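Glutathione S-transferase, N-terminal domain protein (PDB 4NAX) probably acts as a glutathione transferase of the GST superfamily, and binds one glutathione disulfide per subunit. Local coordinates at residues Tyr178-Arg190 / Val210-Val223. Numbering follows the deposited sequence. Where two conformers were deposited one is given.
Sequences YSIADIAIFPWVR and VQRVLANFLERPAV. With GDS (oxidized glutathione disulfide), chain C.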
# COMPACT_ATOMS: atom_id res chain seq x y z
N TYR A 178 -17.04 -6.21 -8.79
CA TYR A 178 -16.27 -6.86 -7.73
C TYR A 178 -14.82 -6.97 -8.18
O TYR A 178 -14.53 -7.34 -9.32
CB TYR A 178 -16.86 -8.23 -7.45
CG TYR A 178 -16.14 -9.07 -6.40
CD1 TYR A 178 -16.04 -8.64 -5.09
CD2 TYR A 178 -15.63 -10.32 -6.72
CE1 TYR A 178 -15.45 -9.42 -4.11
CE2 TYR A 178 -15.03 -11.11 -5.76
CZ TYR A 178 -14.93 -10.67 -4.45
OH TYR A 178 -14.36 -11.46 -3.47
N SER A 179 -13.89 -6.64 -7.29
CA SER A 179 -12.49 -6.52 -7.71
C SER A 179 -11.54 -6.82 -6.57
O SER A 179 -11.93 -7.01 -5.41
CB SER A 179 -12.22 -5.10 -8.19
OG SER A 179 -12.09 -4.19 -7.08
N ILE A 180 -10.25 -6.81 -6.93
CA ILE A 180 -9.19 -6.91 -5.94
C ILE A 180 -9.26 -5.84 -4.85
O ILE A 180 -8.72 -6.06 -3.76
CB ILE A 180 -7.79 -6.94 -6.59
CG1 ILE A 180 -7.48 -5.70 -7.42
CG2 ILE A 180 -7.62 -8.23 -7.38
CD1 ILE A 180 -6.07 -5.69 -7.99
N ALA A 181 -9.86 -4.68 -5.12
CA ALA A 181 -10.01 -3.68 -4.04
C ALA A 181 -10.92 -4.21 -2.93
O ALA A 181 -10.66 -3.98 -1.74
CB ALA A 181 -10.54 -2.36 -4.58
N ASP A 182 -12.01 -4.88 -3.29
CA ASP A 182 -12.90 -5.48 -2.29
C ASP A 182 -12.19 -6.57 -1.51
O ASP A 182 -12.31 -6.67 -0.29
CB ASP A 182 -14.16 -6.02 -2.92
CG ASP A 182 -14.85 -4.99 -3.79
OD1 ASP A 182 -15.31 -3.97 -3.26
OD2 ASP A 182 -14.90 -5.19 -5.01
N ILE A 183 -11.47 -7.41 -2.24
CA ILE A 183 -10.74 -8.51 -1.63
C ILE A 183 -9.68 -7.99 -0.65
O ILE A 183 -9.44 -8.60 0.40
CB ILE A 183 -10.15 -9.43 -2.72
CG1 ILE A 183 -11.30 -10.12 -3.47
CG2 ILE A 183 -9.20 -10.46 -2.11
CD1 ILE A 183 -10.87 -10.84 -4.73
N ALA A 184 -9.08 -6.85 -0.95
CA ALA A 184 -8.09 -6.27 -0.05
C ALA A 184 -8.72 -5.67 1.21
O ALA A 184 -8.15 -5.75 2.29
CB ALA A 184 -7.29 -5.19 -0.77
N ILE A 185 -9.89 -5.04 1.06
CA ILE A 185 -10.48 -4.26 2.14
C ILE A 185 -11.31 -5.08 3.13
O ILE A 185 -11.15 -4.95 4.34
CB ILE A 185 -11.35 -3.13 1.53
CG1 ILE A 185 -10.47 -2.07 0.89
CG2 ILE A 185 -12.29 -2.53 2.57
CD1 ILE A 185 -11.20 -1.12 -0.03
N PHE A 186 -12.20 -5.94 2.62
CA PHE A 186 -13.17 -6.54 3.52
C PHE A 186 -12.62 -7.55 4.54
O PHE A 186 -13.15 -7.61 5.64
CB PHE A 186 -14.42 -7.01 2.74
CG PHE A 186 -15.17 -5.82 2.20
CD1 PHE A 186 -15.88 -5.00 3.06
CD2 PHE A 186 -15.08 -5.44 0.87
CE1 PHE A 186 -16.47 -3.83 2.61
CE2 PHE A 186 -15.67 -4.29 0.40
CZ PHE A 186 -16.37 -3.48 1.27
N PRO A 187 -11.54 -8.29 4.21
CA PRO A 187 -10.94 -9.10 5.29
C PRO A 187 -10.45 -8.27 6.45
O PRO A 187 -10.43 -8.75 7.60
CB PRO A 187 -9.78 -9.83 4.59
CG PRO A 187 -10.24 -9.92 3.15
CD PRO A 187 -10.88 -8.56 2.92
N TRP A 188 -10.01 -7.05 6.17
CA TRP A 188 -9.57 -6.15 7.24
C TRP A 188 -10.74 -5.60 8.06
O TRP A 188 -10.63 -5.46 9.27
CB TRP A 188 -8.69 -5.03 6.69
CG TRP A 188 -7.24 -5.36 6.80
CD1 TRP A 188 -6.36 -5.68 5.80
CD2 TRP A 188 -6.51 -5.41 8.02
NE1 TRP A 188 -5.10 -5.89 6.34
CE2 TRP A 188 -5.18 -5.72 7.70
CE3 TRP A 188 -6.86 -5.21 9.36
CZ2 TRP A 188 -4.19 -5.82 8.67
CZ3 TRP A 188 -5.89 -5.34 10.32
CH2 TRP A 188 -4.56 -5.63 9.97
N VAL A 189 -11.83 -5.25 7.39
CA VAL A 189 -13.03 -4.83 8.11
C VAL A 189 -13.49 -5.97 9.04
O VAL A 189 -13.77 -5.75 10.23
CB VAL A 189 -14.15 -4.39 7.15
CG1 VAL A 189 -15.39 -4.00 7.94
CG2 VAL A 189 -13.74 -3.23 6.24
N ARG A 190 -13.54 -7.19 8.50
CA ARG A 190 -13.88 -8.36 9.32
C ARG A 190 -12.94 -8.48 10.53
O ARG A 190 -13.39 -8.69 11.66
CB ARG A 190 -13.81 -9.63 8.49
CG ARG A 190 -14.02 -10.90 9.31
CD ARG A 190 -13.91 -12.15 8.46
NE ARG A 190 -13.96 -13.36 9.26
CZ ARG A 190 -12.90 -14.06 9.66
NH1 ARG A 190 -11.66 -13.73 9.33
NH2 ARG A 190 -13.09 -15.14 10.40
N VAL A 210 -20.99 -0.14 4.79
CA VAL A 210 -19.89 -1.07 5.03
C VAL A 210 -20.43 -2.41 5.54
O VAL A 210 -19.99 -3.47 5.11
CB VAL A 210 -18.87 -0.50 6.02
CG1 VAL A 210 -17.75 -1.49 6.26
CG2 VAL A 210 -18.28 0.81 5.50
N GLN A 211 -21.40 -2.36 6.47
CA GLN A 211 -22.00 -3.59 6.99
C GLN A 211 -22.65 -4.41 5.87
O GLN A 211 -22.49 -5.62 5.80
CB GLN A 211 -23.08 -3.27 8.02
CG GLN A 211 -22.55 -2.76 9.35
CD GLN A 211 -23.67 -2.27 10.24
OE1 GLN A 211 -23.54 -1.24 10.90
NE2 GLN A 211 -24.78 -2.99 10.25
N ARG A 212 -23.40 -3.73 5.01
CA ARG A 212 -24.09 -4.39 3.91
C ARG A 212 -23.11 -5.08 2.97
O ARG A 212 -23.30 -6.25 2.60
CB ARG A 212 -24.93 -3.38 3.14
CG ARG A 212 -25.50 -3.88 1.82
CD ARG A 212 -26.39 -2.83 1.18
NE ARG A 212 -25.64 -1.60 0.89
CZ ARG A 212 -24.85 -1.43 -0.16
NH1 ARG A 212 -24.71 -2.37 -1.08
NH2 ARG A 212 -24.17 -0.30 -0.30
N VAL A 213 -22.07 -4.37 2.56
CA VAL A 213 -21.12 -4.92 1.59
C VAL A 213 -20.25 -6.01 2.24
O VAL A 213 -19.97 -7.04 1.62
CB VAL A 213 -20.31 -3.80 0.92
CG1 VAL A 213 -19.30 -4.39 -0.04
CG2 VAL A 213 -21.26 -2.88 0.17
N LEU A 214 -19.86 -5.82 3.50
CA LEU A 214 -19.15 -6.86 4.23
C LEU A 214 -19.96 -8.15 4.28
O LEU A 214 -19.44 -9.25 4.02
CB LEU A 214 -18.81 -6.41 5.64
CG LEU A 214 -18.15 -7.48 6.52
CD1 LEU A 214 -16.79 -7.89 5.96
CD2 LEU A 214 -18.01 -6.97 7.95
N ALA A 215 -21.24 -8.04 4.61
CA ALA A 215 -22.09 -9.24 4.64
C ALA A 215 -22.14 -9.92 3.26
O ALA A 215 -22.03 -11.14 3.15
CB ALA A 215 -23.49 -8.91 5.13
N ASN A 216 -22.27 -9.13 2.20
CA ASN A 216 -22.31 -9.69 0.86
C ASN A 216 -20.97 -10.42 0.53
O ASN A 216 -20.95 -11.50 -0.05
CB ASN A 216 -22.50 -8.61 -0.21
CG ASN A 216 -23.84 -7.90 -0.14
OD1 ASN A 216 -24.00 -6.82 -0.76
ND2 ASN A 216 -24.81 -8.47 0.55
N PHE A 217 -19.86 -9.81 0.91
CA PHE A 217 -18.54 -10.36 0.70
C PHE A 217 -18.41 -11.73 1.39
O PHE A 217 -17.98 -12.72 0.79
CB PHE A 217 -17.51 -9.39 1.27
CG PHE A 217 -16.07 -9.82 1.09
CD1 PHE A 217 -15.43 -9.69 -0.13
CD2 PHE A 217 -15.35 -10.31 2.16
CE1 PHE A 217 -14.10 -10.05 -0.28
CE2 PHE A 217 -14.02 -10.65 2.03
CZ PHE A 217 -13.38 -10.51 0.80
N LEU A 218 -18.85 -11.78 2.65
CA LEU A 218 -18.68 -12.98 3.45
C LEU A 218 -19.59 -14.13 2.99
O LEU A 218 -19.33 -15.28 3.30
CB LEU A 218 -18.87 -12.68 4.94
CG LEU A 218 -17.82 -11.75 5.55
CD1 LEU A 218 -18.20 -11.36 6.97
CD2 LEU A 218 -16.44 -12.37 5.52
N GLU A 219 -20.64 -13.83 2.25
CA GLU A 219 -21.51 -14.87 1.67
C GLU A 219 -20.86 -15.60 0.51
O GLU A 219 -21.32 -16.68 0.12
CB GLU A 219 -22.84 -14.25 1.19
CG GLU A 219 -23.77 -13.83 2.33
CD GLU A 219 -24.85 -12.84 1.91
OE1 GLU A 219 -25.46 -12.20 2.81
OE2 GLU A 219 -25.08 -12.68 0.68
N ARG A 220 -19.82 -15.02 -0.09
CA ARG A 220 -19.25 -15.62 -1.29
C ARG A 220 -18.51 -16.93 -0.95
O ARG A 220 -17.71 -16.96 -0.02
CB ARG A 220 -18.29 -14.66 -1.97
CG ARG A 220 -18.93 -13.39 -2.50
CD ARG A 220 -17.91 -12.50 -3.19
NE ARG A 220 -17.37 -13.09 -4.40
CZ ARG A 220 -17.93 -13.03 -5.60
NH1 ARG A 220 -19.09 -12.38 -5.78
NH2 ARG A 220 -17.33 -13.56 -6.64
N PRO A 221 -18.76 -18.02 -1.70
CA PRO A 221 -18.12 -19.28 -1.31
C PRO A 221 -16.58 -19.22 -1.36
O PRO A 221 -15.91 -19.81 -0.51
CB PRO A 221 -18.69 -20.33 -2.28
CG PRO A 221 -19.72 -19.65 -3.09
CD PRO A 221 -19.84 -18.21 -2.69
N ALA A 222 -16.03 -18.50 -2.32
CA ALA A 222 -14.57 -18.42 -2.41
C ALA A 222 -13.98 -17.68 -1.21
O ALA A 222 -12.85 -17.95 -0.79
CB ALA A 222 -14.15 -17.73 -3.69
N VAL A 223 -14.71 -16.70 -0.70
CA VAL A 223 -14.30 -15.97 0.51
C VAL A 223 -14.27 -16.91 1.69
O VAL A 223 -13.28 -16.95 2.43
CB VAL A 223 -15.20 -14.76 0.75
CG1 VAL A 223 -14.97 -14.14 2.11
CG2 VAL A 223 -15.00 -13.70 -0.33
N1 GDS C . 4.91 -7.01 13.89
CA1 GDS C . 3.45 -6.86 13.96
C1 GDS C . 3.06 -5.92 15.07
OE1 GDS C . 1.93 -5.36 15.00
OE2 GDS C . 3.83 -5.71 16.03
CB1 GDS C . 2.81 -8.23 14.19
CG1 GDS C . 1.31 -8.29 13.87
CD1 GDS C . 1.05 -8.09 12.40
O1 GDS C . 1.89 -8.39 11.57
N2 GDS C . -0.13 -7.56 12.10
CA2 GDS C . -0.58 -7.36 10.73
C2 GDS C . -0.78 -5.90 10.43
O2 GDS C . -1.25 -5.14 11.27
CB2 GDS C . -1.91 -8.10 10.51
SG2 GDS C . -1.79 -9.88 10.54
N3 GDS C . -0.47 -5.50 9.21
CA3 GDS C . -0.59 -4.11 8.79
C3 GDS C . -0.92 -3.93 7.32
OE3 GDS C . -0.60 -2.84 6.81
OE4 GDS C . -1.55 -4.83 6.75
N4 GDS C . 3.71 -10.45 10.31
CA4 GDS C . 4.89 -11.16 10.75
C4 GDS C . 5.81 -10.32 11.59
OE5 GDS C . 6.86 -10.86 12.06
OE6 GDS C . 5.48 -9.13 11.83
C5 GDS C . 3.17 -10.69 9.12
O5 GDS C . 3.67 -11.49 8.34
CA5 GDS C . 1.89 -9.96 8.78
N5 GDS C . 1.93 -9.50 7.39
CB5 GDS C . 0.72 -10.92 9.00
SG5 GDS C . -0.89 -10.27 8.56
CA6 GDS C . 2.06 -6.18 3.78
C6 GDS C . 1.13 -6.94 2.88
OE7 GDS C . 1.47 -8.09 2.51
OE8 GDS C . 0.07 -6.37 2.53
N6 GDS C . 1.95 -4.73 3.50
CB6 GDS C . 1.71 -6.46 5.25
CG6 GDS C . 1.95 -7.93 5.60
CD6 GDS C . 1.79 -8.21 7.07
O6 GDS C . 1.53 -7.32 7.89
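Phe217 packs its ring on Phe186, with Phe186 CB over one face, 3.6 Å from the ring centroid. Val223 CG2 sits over the centre of the opposite face. The edge of the Phe217 ring meets Tyr178, CE1 to CD1 of Phe217 at 4.0 Å. Phe217 CG stands anti to the backbone N, which carries the ring into a hole formed by Asp182, Ile183, Phe186 and Pro187. Phe186 is in turn a knob, among Val210, Val213, Leu214 and Phe217. Its CZ presses on Val213 CG1 at 3.3 Å, a tight contact. The two phenyl planes are inclined at 42°.

These knobs join helices 180-193 and 208-219 in the all-helical C-terminal domain of the GST fold. The axes of 180-190 and 210-219 cross at -105° and come within 10.0 Å. No hydrogen bond links 178-190 to 210-223.

Arg220, at the N-cap position before helix 221-226, makes an off-centre cation-pi contact with Tyr178, CZ 4.0 Å from the ring centroid. Its chain, bent at chi3, lays NE and NH2 near Tyr178 CE2, with the guanidinium plane 34° from the ring. Glu40 OE2 is hydrogen-bonded to Tyr178 OH and forms a salt bridge with Arg220 NE. With an alanine here instead of Tyr178, the Arg220 guanidinium would probably lose the ring it lies against, and Glu40 one of its hydrogen bonds.

Next to Tyr178 in the chain, Ser179 and Asp182 form a capping box: Ser179 OG accepts from Ala181 N, while Ser179 N donates to Asp182 OD2 at 2.9 Å. Further along this helix, Trp188 reaches the glutathione disulfide, CZ2 to OE4 at 3.4 Å, and its NE1 is hydrogen-bonded to Asn30 OD1.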